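Local coordinates for activator of Hsp90 ATPase homologue 1/2-like C-terminal domain-containing protein (Enterococcus faecalis, PDB 2NN5) that is of unknown function but belongs to the AHA1 family, binds magnesium in the crystal and has the helix-grip fold of the SRPBCC superfamily, at residues Q49-Y54 / Q154-P159; Q63-L68 / W79-P84; T89-D94 / G102-T107; E128-N133 / K140-W145. All blocks are in the same frame, centred on the assembly; numbering follows the deposited sequence.

The four contacts lie in one helix-grip domain, in which a curved antiparallel sheet wraps round the long helix 138-157. Interactions 1 and 4 use the two ends of that helix, and their centres are about 24 Å apart on opposite sides of the chain's centre. Interaction 2 touches interaction 1 through Tyr-54 O and Trp-64 NE1, 2.9 Å apart. It joins interaction 3 in the sheet, where Trp-79 O and Met-90 N are 2.7 Å apart. Interaction 3 reaches interaction 4 through Trp-105 NE1 and Asp-141 OD1, also 2.9 Å apart. Interaction 1 reaches the magnesium-binding residue Glu-164 through Gln-154 NE2; the side chain of Thr-50 is about 9 Å from a bound magnesium ion.

Interaction 1: residues Q49-Y54 / Q154-P159; sequences QTIWRY and QVVETP. With EDO (1,2-ethanediol), chain E.
Tyr-54 of helix 48-56 lays its ring against Val-156 and Val-155, near the C-terminal end of helix 138-157. Its CB is followed by CG beside the backbone N (chi1 -73°), which turns the ring toward the valines. CG is 4.0 Å from Val-156 CG2. The same methyl lies 3.8 Å from Tyr-54 CD1 and equally near CE1. Val-156 CG2 therefore sits almost over the ring centre, 3.7 Å from the centroid and 10° off the normal. This is a CH-pi contact. Toward the CD2-CE2 side of the ring, Val-155 CG2 comes obliquely from the same side of the plane, 4.0 Å from Tyr-54 CE2. At the tip, the hydroxyl OH is 2.7 Å from a water. That water donates to Val-155 O, also at 2.7 Å, and so bridges the phenol to the backbone of the facing helix.

The other branch of Val-156 works separately. Its CG1 is anti to the backbone N (chi1 170°) and meets Ile-51 CG1 and Thr-50 CG2 more loosely, at 4.5 Å each. Beyond the helix, Thr-158 turns back. Its N and OG1 both donate to Gln-154 O. Gln-154 NE2 gives an almost straight bond to O2 of an ethanediol, probably from the crystallisation liquor. It also bonds Glu-164, a magnesium-binding residue of this protein that carries no ion here.

Gln-63 of helix 58-64 packs on both Tyr-54 and Val-155. Ile-44 of strand 35-44 touches Ile-51 and Val-156, and Leu-114 of strand 108-116 touches Ile-51. The contact thus joins two helices over the sheet.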
# COMPACT_ATOMS: atom_id res chain seq x y z
N GLN A 49 -15.90 -1.75 6.13
CA GLN A 49 -16.49 -2.81 5.32
C GLN A 49 -16.38 -2.48 3.84
O GLN A 49 -16.10 -3.37 3.00
CB GLN A 49 -17.94 -3.01 5.74
CG GLN A 49 -18.04 -3.56 7.20
CD GLN A 49 -17.94 -2.54 8.35
OE1 GLN A 49 -17.81 -1.36 8.16
NE2 GLN A 49 -18.07 -3.03 9.58
N THR A 50 -16.57 -1.20 3.48
CA THR A 50 -16.41 -0.81 2.07
C THR A 50 -14.94 -0.96 1.64
O THR A 50 -14.66 -1.47 0.58
CB THR A 50 -16.89 0.63 1.92
OG1 THR A 50 -18.33 0.66 2.07
CG2 THR A 50 -16.53 1.16 0.57
N ILE A 51 -14.03 -0.44 2.47
CA ILE A 51 -12.63 -0.44 2.06
C ILE A 51 -12.13 -1.88 1.97
O ILE A 51 -11.32 -2.20 1.10
CB ILE A 51 -11.82 0.39 3.06
CG1 ILE A 51 -12.25 1.86 2.93
CG2 ILE A 51 -10.32 0.18 2.79
CD1 ILE A 51 -11.90 2.66 4.13
N TRP A 52 -12.61 -2.77 2.84
CA TRP A 52 -12.18 -4.18 2.79
C TRP A 52 -12.43 -4.81 1.41
O TRP A 52 -11.65 -5.67 0.97
CB TRP A 52 -12.94 -4.96 3.86
CG TRP A 52 -12.60 -6.39 3.91
CD1 TRP A 52 -13.40 -7.44 3.51
CD2 TRP A 52 -11.41 -6.97 4.45
NE1 TRP A 52 -12.77 -8.62 3.77
CE2 TRP A 52 -11.54 -8.37 4.34
CE3 TRP A 52 -10.21 -6.44 4.98
CZ2 TRP A 52 -10.50 -9.27 4.75
CZ3 TRP A 52 -9.21 -7.32 5.41
CH2 TRP A 52 -9.38 -8.70 5.31
N ARG A 53 -13.49 -4.38 0.73
CA ARG A 53 -13.78 -4.97 -0.59
C ARG A 53 -12.68 -4.64 -1.57
O ARG A 53 -12.45 -5.42 -2.48
CB ARG A 53 -15.13 -4.51 -1.14
CG ARG A 53 -16.29 -4.87 -0.13
CD ARG A 53 -17.69 -4.52 -0.68
NE ARG A 53 -17.88 -5.21 -1.94
CZ ARG A 53 -18.84 -4.92 -2.83
NH1 ARG A 53 -18.88 -5.60 -3.98
NH2 ARG A 53 -19.72 -3.95 -2.56
N TYR A 54 -12.01 -3.48 -1.40
CA TYR A 54 -10.94 -3.11 -2.32
C TYR A 54 -9.67 -3.92 -2.09
O TYR A 54 -8.76 -3.85 -2.93
CB TYR A 54 -10.65 -1.60 -2.20
CG TYR A 54 -11.77 -0.80 -2.83
CD1 TYR A 54 -12.93 -0.52 -2.09
CD2 TYR A 54 -11.66 -0.31 -4.13
CE1 TYR A 54 -14.00 0.17 -2.66
CE2 TYR A 54 -12.70 0.43 -4.70
CZ TYR A 54 -13.86 0.66 -3.95
OH TYR A 54 -14.91 1.36 -4.52
N GLN A 154 -8.42 7.67 -3.54
CA GLN A 154 -9.12 8.39 -4.60
C GLN A 154 -10.24 7.57 -5.21
O GLN A 154 -11.32 8.13 -5.49
CB GLN A 154 -8.09 8.79 -5.68
CG GLN A 154 -8.57 9.60 -6.87
CD GLN A 154 -7.40 9.93 -7.77
OE1 GLN A 154 -6.64 9.05 -8.18
NE2 GLN A 154 -7.23 11.21 -8.06
N VAL A 155 -9.99 6.30 -5.53
CA VAL A 155 -11.04 5.50 -6.18
C VAL A 155 -12.19 5.17 -5.23
O VAL A 155 -13.33 4.98 -5.69
CB VAL A 155 -10.52 4.20 -6.86
CG1 VAL A 155 -9.48 4.54 -7.91
CG2 VAL A 155 -10.07 3.14 -5.91
N VAL A 156 -11.89 5.05 -3.94
CA VAL A 156 -12.98 4.78 -2.97
C VAL A 156 -13.84 6.05 -2.83
O VAL A 156 -15.07 5.97 -2.86
CB VAL A 156 -12.46 4.38 -1.58
CG1 VAL A 156 -13.58 4.35 -0.52
CG2 VAL A 156 -11.77 3.04 -1.65
N GLU A 157 -13.20 7.23 -2.73
CA GLU A 157 -13.95 8.47 -2.48
C GLU A 157 -14.56 9.06 -3.73
O GLU A 157 -15.65 9.64 -3.69
CB GLU A 157 -13.06 9.50 -1.80
CG GLU A 157 -12.62 9.02 -0.41
CD GLU A 157 -11.73 10.03 0.32
OE1 GLU A 157 -11.23 10.97 -0.31
OE2 GLU A 157 -11.57 9.90 1.54
N THR A 158 -13.83 8.99 -4.83
CA THR A 158 -14.23 9.64 -6.08
C THR A 158 -13.93 8.70 -7.25
O THR A 158 -12.96 8.92 -7.96
CB THR A 158 -13.47 11.00 -6.27
OG1 THR A 158 -12.05 10.82 -6.12
CG2 THR A 158 -13.90 12.01 -5.24
N PRO A 159 -14.76 7.64 -7.42
CA PRO A 159 -14.56 6.53 -8.36
C PRO A 159 -14.18 6.90 -9.81
O PRO A 159 -13.45 6.13 -10.46
CB PRO A 159 -15.88 5.77 -8.29
CG PRO A 159 -16.36 6.00 -6.92
CD PRO A 159 -15.98 7.43 -6.62
C1 EDO E . -6.93 14.21 -6.29
O1 EDO E . -7.04 15.03 -7.47
C2 EDO E . -8.31 13.73 -5.77
O2 EDO E . -9.12 13.20 -6.83
O HOH W 1 -14.47 2.76 -6.82

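Interaction 2: residues Q63-L68 / W79-P84; sequences QWFPEL and WRFILP
Leu-68 and Phe-81 face each other as a non-hydrogen-bonded antiparallel pair. Among backbone contacts, there is one hydrogen bond across the segments. Ile-82 N donates to Glu-67 O at 2.8 Å with an angle of 158°. Two CA-H...O contacts support it. Phe-81 CA approaches the same Glu-67 O, and Leu-68 CA lies 3.4 Å from Arg-80 O. Leu-68 N also bonds to Phe-65 O and closes a type I turn, which brings the chain from helix 58-64 into the edge strand.

The two methyls of Leu-68 take different partners. Leu-68 CD1 reaches the six-membered ring of Trp-79, 3.6 Å from Trp-79 CZ3. Leu-68 CD2 comes to the edge of the Phe-81 ring, 4.0 Å from Phe-81 CD1. Phe-65 CE1 meets that ring at its edge too, 4.1 Å from Phe-81 CE1. Glu-67 is bent at chi2 (82°), and its aliphatic part does the touching. Its CB lies 3.7 Å from Phe-81 CE1, and its CG is 3.6 Å from Leu-83 CD2.

The polar ends have outside partners. Trp-79 NE1 bonds to Leu-55 O, and Arg-80 forms a salt bridge with Glu-69. Strand 68-72, into which the turn leads, is the outermost strand on this side of the antiparallel sheet and pairs with 78-83, as suits the helix-grip fold.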
# COMPACT_ATOMS: atom_id res chain seq x y z
N GLN A 63 -8.66 -1.49 -9.54
CA GLN A 63 -8.85 -0.03 -9.70
C GLN A 63 -7.69 0.77 -9.14
O GLN A 63 -7.50 1.94 -9.52
CB GLN A 63 -10.15 0.45 -9.03
CG GLN A 63 -11.41 -0.14 -9.69
CD GLN A 63 -12.67 0.25 -8.95
OE1 GLN A 63 -13.48 -0.58 -8.58
NE2 GLN A 63 -12.84 1.53 -8.74
N TRP A 64 -6.96 0.20 -8.19
CA TRP A 64 -5.88 0.95 -7.57
C TRP A 64 -4.53 0.26 -7.74
O TRP A 64 -3.50 0.94 -7.64
CB TRP A 64 -6.19 1.26 -6.10
CG TRP A 64 -6.31 0.07 -5.20
CD1 TRP A 64 -7.42 -0.73 -5.04
CD2 TRP A 64 -5.32 -0.42 -4.29
NE1 TRP A 64 -7.14 -1.74 -4.11
CE2 TRP A 64 -5.86 -1.56 -3.63
CE3 TRP A 64 -4.02 -0.01 -3.96
CZ2 TRP A 64 -5.13 -2.30 -2.71
CZ3 TRP A 64 -3.31 -0.75 -3.01
CH2 TRP A 64 -3.86 -1.89 -2.44
N PHE A 65 -4.51 -1.07 -7.99
CA PHE A 65 -3.24 -1.76 -8.20
C PHE A 65 -3.50 -2.80 -9.31
O PHE A 65 -3.77 -3.96 -9.03
CB PHE A 65 -2.72 -2.37 -6.88
CG PHE A 65 -1.25 -2.69 -6.89
CD1 PHE A 65 -0.55 -2.98 -8.09
CD2 PHE A 65 -0.54 -2.67 -5.71
CE1 PHE A 65 0.81 -3.29 -8.07
CE2 PHE A 65 0.82 -2.98 -5.67
CZ PHE A 65 1.50 -3.28 -6.85
N PRO A 66 -3.41 -2.35 -10.58
CA PRO A 66 -3.87 -3.12 -11.72
C PRO A 66 -3.24 -4.50 -11.90
O PRO A 66 -3.86 -5.39 -12.52
CB PRO A 66 -3.56 -2.20 -12.93
CG PRO A 66 -3.47 -0.91 -12.41
CD PRO A 66 -2.99 -0.98 -10.98
N GLU A 67 -2.03 -4.66 -11.39
CA GLU A 67 -1.29 -5.93 -11.56
C GLU A 67 -1.75 -7.00 -10.58
O GLU A 67 -1.39 -8.18 -10.72
CB GLU A 67 0.19 -5.68 -11.32
CG GLU A 67 0.84 -4.84 -12.45
CD GLU A 67 0.63 -3.36 -12.33
OE1 GLU A 67 0.12 -2.85 -11.30
OE2 GLU A 67 1.02 -2.68 -13.32
N LEU A 68 -2.53 -6.61 -9.56
CA LEU A 68 -2.97 -7.59 -8.55
C LEU A 68 -4.31 -8.23 -8.86
O LEU A 68 -5.18 -7.63 -9.48
CB LEU A 68 -3.06 -6.94 -7.17
CG LEU A 68 -1.74 -6.40 -6.61
CD1 LEU A 68 -2.03 -5.73 -5.24
CD2 LEU A 68 -0.77 -7.52 -6.38
N TRP A 79 -2.95 -13.28 -2.77
CA TRP A 79 -3.07 -12.45 -3.97
C TRP A 79 -2.18 -13.04 -5.05
O TRP A 79 -1.28 -13.85 -4.76
CB TRP A 79 -2.58 -11.05 -3.70
CG TRP A 79 -3.59 -10.19 -2.93
CD1 TRP A 79 -4.94 -10.45 -2.64
CD2 TRP A 79 -3.32 -8.87 -2.40
NE1 TRP A 79 -5.49 -9.35 -1.93
CE2 TRP A 79 -4.51 -8.39 -1.77
CE3 TRP A 79 -2.15 -8.05 -2.37
CZ2 TRP A 79 -4.57 -7.12 -1.19
CZ3 TRP A 79 -2.23 -6.76 -1.76
CH2 TRP A 79 -3.43 -6.34 -1.19
N ARG A 80 -2.39 -12.62 -6.28
CA ARG A 80 -1.43 -12.94 -7.35
C ARG A 80 -0.97 -11.63 -7.96
O ARG A 80 -1.79 -10.69 -8.08
CB ARG A 80 -2.07 -13.74 -8.46
CG ARG A 80 -2.65 -15.08 -8.06
CD ARG A 80 -2.88 -15.88 -9.32
NE ARG A 80 -3.55 -17.15 -9.06
CZ ARG A 80 -4.87 -17.29 -9.02
NH1 ARG A 80 -5.38 -18.50 -8.80
NH2 ARG A 80 -5.68 -16.24 -9.23
N PHE A 81 0.30 -11.58 -8.36
CA PHE A 81 0.85 -10.43 -9.07
C PHE A 81 1.10 -10.86 -10.50
O PHE A 81 1.79 -11.86 -10.71
CB PHE A 81 2.13 -9.95 -8.40
CG PHE A 81 2.79 -8.81 -9.09
CD1 PHE A 81 2.55 -7.51 -8.68
CD2 PHE A 81 3.70 -9.06 -10.10
CE1 PHE A 81 3.16 -6.45 -9.31
CE2 PHE A 81 4.33 -8.01 -10.72
CZ PHE A 81 4.05 -6.69 -10.33
N ILE A 82 0.52 -10.15 -11.47
CA ILE A 82 0.59 -10.60 -12.85
C ILE A 82 1.12 -9.47 -13.73
O ILE A 82 0.55 -8.34 -13.75
CB ILE A 82 -0.83 -10.97 -13.36
CG1 ILE A 82 -1.51 -11.97 -12.43
CG2 ILE A 82 -0.76 -11.35 -14.85
CD1 ILE A 82 -0.86 -13.28 -12.35
N LEU A 83 2.15 -9.81 -14.52
CA LEU A 83 2.67 -8.93 -15.58
C LEU A 83 2.79 -9.81 -16.80
O LEU A 83 2.62 -11.01 -16.71
CB LEU A 83 4.03 -8.34 -15.19
CG LEU A 83 3.95 -7.15 -14.21
CD1 LEU A 83 5.34 -6.77 -13.75
CD2 LEU A 83 3.24 -6.00 -14.92
N PRO A 84 3.03 -9.22 -17.98
CA PRO A 84 3.16 -10.10 -19.14
C PRO A 84 4.31 -11.12 -18.96
O PRO A 84 4.17 -12.28 -19.36
CB PRO A 84 3.38 -9.12 -20.29
CG PRO A 84 2.75 -7.83 -19.80
CD PRO A 84 3.10 -7.78 -18.34

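Interaction 3: residues T89-D94 / G102-T107; sequences TMPFTD and GVTWDT
The Trp-105 and Phe-92 rings are both met obliquely across this beta hairpin of strands 86-96 and 100-105. Selenomethionine Met-90, in the conformer given, extends alongside the indole, and its selenium is 4.7 Å from the six-ring centroid, 70° off the normal. This fits a Met-aromatic contact, though the end of this side chain is not securely placed. The Phe-92 ring lies beside Val-103; Phe-92 CD1 is 4.0 Å from Val-103 CG2. Beyond the hairpin, Trp-79 meets Phe-92 edge-to-face and Trp-145 meets Trp-105 in the same way.

Phe-92 and Val-103 form a non-hydrogen-bonded pair. The register then slips by one: Thr-93 and Asp-94 both face Gly-102, a classic beta bulge. Asp-94 and Gly-102 are a hydrogen-bonded pair, with Gly-102 N donating to Asp-94 O at 2.9 Å. Before the bulge, Thr-104 N donates to Pro-91 O at an angle of 167°.

Val-103 CG1, anti to the backbone N (chi1 -166°), reaches Met-90 CB at 3.8 Å. Gly-102 O takes two backbone N-H groups at the bulge. The bond from Thr-93 N is 2.7 Å long and comes from above the carbonyl plane, while that from Asp-94 N is weak at 3.4 Å.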
# COMPACT_ATOMS: atom_id res chain seq x y z
N THR A 89 2.52 -15.79 -6.85
CA THR A 89 1.49 -15.73 -5.80
C THR A 89 2.08 -15.15 -4.53
O THR A 89 3.28 -15.25 -4.25
CB THR A 89 0.88 -17.06 -5.44
OG1 THR A 89 1.89 -17.87 -4.83
CG2 THR A 89 0.24 -17.74 -6.66
N MSE A 90 1.20 -14.49 -3.77
CA MSE A 90 1.58 -13.76 -2.56
C MSE A 90 0.71 -14.26 -1.40
O MSE A 90 -0.42 -13.77 -1.23
CB MSE A 90 1.36 -12.27 -2.80
CG MSE A 90 2.08 -11.76 -4.05
SE MSE A 90 1.54 -9.97 -4.58
CE MSE A 90 3.19 -9.54 -5.53
N PRO A 91 1.18 -15.26 -0.67
CA PRO A 91 0.34 -15.79 0.38
C PRO A 91 0.00 -14.77 1.49
O PRO A 91 0.82 -13.94 1.88
CB PRO A 91 1.16 -16.98 0.92
CG PRO A 91 2.08 -17.34 -0.23
CD PRO A 91 2.42 -16.04 -0.86
N PHE A 92 -1.23 -14.84 1.98
CA PHE A 92 -1.62 -14.06 3.16
C PHE A 92 -0.89 -14.63 4.37
O PHE A 92 -0.85 -15.84 4.58
CB PHE A 92 -3.10 -14.14 3.45
CG PHE A 92 -3.97 -13.54 2.37
CD1 PHE A 92 -3.45 -12.72 1.35
CD2 PHE A 92 -5.36 -13.77 2.38
CE1 PHE A 92 -4.30 -12.10 0.42
CE2 PHE A 92 -6.17 -13.19 1.44
CZ PHE A 92 -5.66 -12.36 0.43
N THR A 93 -0.34 -13.75 5.20
CA THR A 93 0.29 -14.17 6.43
C THR A 93 -0.65 -13.90 7.61
O THR A 93 -0.43 -14.44 8.70
CB THR A 93 1.64 -13.42 6.64
OG1 THR A 93 1.38 -11.99 6.62
CG2 THR A 93 2.64 -13.77 5.50
N ASP A 94 -1.70 -13.12 7.40
CA ASP A 94 -2.72 -12.93 8.44
C ASP A 94 -4.00 -12.41 7.75
O ASP A 94 -3.94 -11.73 6.72
CB ASP A 94 -2.26 -11.92 9.47
CG ASP A 94 -2.62 -12.37 10.88
OD1 ASP A 94 -3.38 -13.37 11.05
OD2 ASP A 94 -2.11 -11.75 11.81
N GLY A 102 -2.43 -9.33 6.15
CA GLY A 102 -1.00 -9.32 5.93
C GLY A 102 -0.69 -10.18 4.73
O GLY A 102 -1.26 -11.25 4.56
N VAL A 103 0.22 -9.70 3.89
CA VAL A 103 0.53 -10.36 2.59
C VAL A 103 2.02 -10.39 2.34
O VAL A 103 2.71 -9.42 2.66
CB VAL A 103 -0.17 -9.60 1.38
CG1 VAL A 103 -0.13 -10.46 0.14
CG2 VAL A 103 -1.61 -9.24 1.69
N THR A 104 2.49 -11.51 1.84
CA THR A 104 3.90 -11.55 1.49
C THR A 104 4.14 -10.62 0.30
O THR A 104 3.34 -10.44 -0.59
CB THR A 104 4.52 -12.98 1.43
OG1 THR A 104 5.22 -13.27 0.22
CG2 THR A 104 3.56 -14.04 1.89
N TRP A 105 5.28 -9.94 0.37
CA TRP A 105 5.60 -8.97 -0.66
C TRP A 105 7.11 -8.96 -0.90
O TRP A 105 7.87 -8.56 -0.02
CB TRP A 105 5.15 -7.58 -0.25
CG TRP A 105 5.35 -6.59 -1.34
CD1 TRP A 105 6.30 -5.61 -1.40
CD2 TRP A 105 4.55 -6.46 -2.50
NE1 TRP A 105 6.18 -4.91 -2.58
CE2 TRP A 105 5.09 -5.40 -3.27
CE3 TRP A 105 3.40 -7.12 -2.95
CZ2 TRP A 105 4.51 -4.99 -4.49
CZ3 TRP A 105 2.82 -6.71 -4.15
CH2 TRP A 105 3.39 -5.67 -4.92
N ASP A 106 7.54 -9.45 -2.07
CA ASP A 106 8.99 -9.52 -2.37
C ASP A 106 9.51 -10.44 -1.23
O ASP A 106 8.92 -11.51 -0.91
CB ASP A 106 9.60 -8.07 -2.37
CG ASP A 106 10.93 -7.93 -3.14
OD1 ASP A 106 11.93 -8.53 -2.70
OD2 ASP A 106 10.99 -7.13 -4.13
N THR A 107 10.61 -10.06 -0.58
CA THR A 107 11.15 -10.89 0.52
C THR A 107 10.63 -10.43 1.89
O THR A 107 11.07 -10.93 2.93
CB THR A 107 12.69 -10.81 0.54
OG1 THR A 107 13.06 -9.45 0.78
CG2 THR A 107 13.34 -11.36 -0.79
O HOH W 2 5.66 -14.50 -3.00

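Interaction 4: residues E128-N133 / K140-W145; sequences ESLPEN and KDIAGW
Glu-128 of strand 121-130 meets Asp-141 near the start of helix 138-157, the long helix held by the sheet of this helix-grip fold. The Glu-128 side chain is fully extended, with CG anti to the backbone N (chi1 -180°). It carries the carboxylate straight to the helix, where Glu-128 OE2 lies 2.6 Å from Asp-141 OD2. The two carboxylate planes are 59° apart. Glu-128 OE1 approaches the Trp-145 ring obliquely, 3.4 Å from Trp-145 CD1, with the carboxylate plane 84° from the ring plane. Asp-141 OD2 lies at the edge of that same ring.

An apolar contact flanks the acids. Leu-130 CD2 sits 3.9 Å from Ile-142 CG1 and equally far from Asp-141 OD2. Phe-38 of strand 35-44 touches both Glu-128 and Ile-142, and Phe-134 lies against the two acids.

The other Asp-141 oxygen, OD1, accepts a hydrogen bond from Trp-105 NE1, which ties the helix to strand 100-105. Both acids are buried. With two carboxylate oxygens this close, one acid probably holds a proton between them; burial and the neighbouring negative charge would be expected to raise the pKa of that acid.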
# COMPACT_ATOMS: atom_id res chain seq x y z
N GLU A 128 4.99 -2.01 6.46
CA GLU A 128 5.72 -2.90 5.57
C GLU A 128 7.10 -3.19 6.14
O GLU A 128 7.73 -2.30 6.74
CB GLU A 128 5.87 -2.23 4.20
CG GLU A 128 6.63 -3.06 3.14
CD GLU A 128 6.79 -2.38 1.79
OE1 GLU A 128 6.58 -1.15 1.68
OE2 GLU A 128 7.21 -3.11 0.85
N SER A 129 7.56 -4.44 5.95
CA SER A 129 8.93 -4.87 6.32
C SER A 129 9.69 -5.07 5.03
O SER A 129 9.22 -5.84 4.16
CB SER A 129 8.90 -6.18 7.12
OG SER A 129 10.23 -6.65 7.40
N LEU A 130 10.84 -4.42 4.91
CA LEU A 130 11.70 -4.51 3.72
C LEU A 130 13.12 -4.92 4.11
O LEU A 130 13.96 -4.09 4.45
CB LEU A 130 11.74 -3.17 2.94
CG LEU A 130 10.37 -2.55 2.60
CD1 LEU A 130 9.84 -1.62 3.72
CD2 LEU A 130 10.51 -1.78 1.30
N PRO A 131 13.35 -6.23 4.10
CA PRO A 131 14.70 -6.71 4.43
C PRO A 131 15.71 -6.27 3.39
O PRO A 131 15.33 -5.83 2.28
CB PRO A 131 14.53 -8.23 4.44
CG PRO A 131 13.07 -8.46 4.68
CD PRO A 131 12.41 -7.36 3.88
N GLU A 132 16.97 -6.39 3.78
CA GLU A 132 18.07 -5.91 2.94
C GLU A 132 18.18 -6.65 1.60
O GLU A 132 18.70 -6.07 0.62
CB GLU A 132 19.41 -5.94 3.72
CG GLU A 132 20.59 -5.20 3.08
CD GLU A 132 21.37 -6.06 2.08
OE1 GLU A 132 21.24 -7.30 2.17
OE2 GLU A 132 22.09 -5.50 1.21
N ASN A 133 17.66 -7.90 1.54
CA ASN A 133 17.66 -8.65 0.27
C ASN A 133 16.47 -8.36 -0.67
O ASN A 133 16.32 -9.03 -1.70
CB ASN A 133 17.81 -10.16 0.52
CG ASN A 133 16.60 -10.79 1.18
OD1 ASN A 133 16.47 -12.03 1.21
ND2 ASN A 133 15.68 -9.96 1.67
N LYS A 140 12.24 2.76 -3.81
CA LYS A 140 11.33 2.73 -4.97
C LYS A 140 10.09 1.92 -4.67
O LYS A 140 9.00 2.26 -5.14
CB LYS A 140 11.99 2.14 -6.23
CG LYS A 140 12.97 3.06 -6.88
CD LYS A 140 13.43 2.57 -8.27
CE LYS A 140 13.28 1.07 -8.54
NZ LYS A 140 11.96 0.64 -9.14
N ASP A 141 10.23 0.87 -3.87
CA ASP A 141 9.06 0.08 -3.51
C ASP A 141 8.15 0.90 -2.61
O ASP A 141 6.91 0.91 -2.85
CB ASP A 141 9.49 -1.19 -2.80
CG ASP A 141 8.33 -2.11 -2.56
OD1 ASP A 141 7.96 -2.85 -3.52
OD2 ASP A 141 7.74 -2.06 -1.46
N ILE A 142 8.71 1.61 -1.61
CA ILE A 142 7.93 2.52 -0.76
C ILE A 142 7.24 3.62 -1.56
O ILE A 142 6.04 3.90 -1.33
CB ILE A 142 8.82 3.09 0.36
CG1 ILE A 142 9.20 1.94 1.33
CG2 ILE A 142 8.10 4.21 1.09
CD1 ILE A 142 10.38 2.29 2.29
N ALA A 143 7.95 4.22 -2.53
CA ALA A 143 7.34 5.24 -3.39
C ALA A 143 6.16 4.63 -4.11
O ALA A 143 5.09 5.23 -4.19
CB ALA A 143 8.38 5.73 -4.39
N GLY A 144 6.33 3.40 -4.63
CA GLY A 144 5.22 2.75 -5.35
C GLY A 144 3.99 2.55 -4.45
O GLY A 144 2.86 2.80 -4.86
N TRP A 145 4.22 2.09 -3.21
CA TRP A 145 3.10 1.93 -2.29
C TRP A 145 2.43 3.26 -1.96
O TRP A 145 1.20 3.33 -1.89
CB TRP A 145 3.56 1.25 -0.99
CG TRP A 145 3.66 -0.24 -1.22
CD1 TRP A 145 4.78 -1.03 -1.25
CD2 TRP A 145 2.54 -1.11 -1.53
NE1 TRP A 145 4.43 -2.34 -1.54
CE2 TRP A 145 3.07 -2.42 -1.71
CE3 TRP A 145 1.14 -0.93 -1.58
CZ2 TRP A 145 2.24 -3.51 -2.00
CZ3 TRP A 145 0.33 -2.02 -1.90
CH2 TRP A 145 0.88 -3.28 -2.08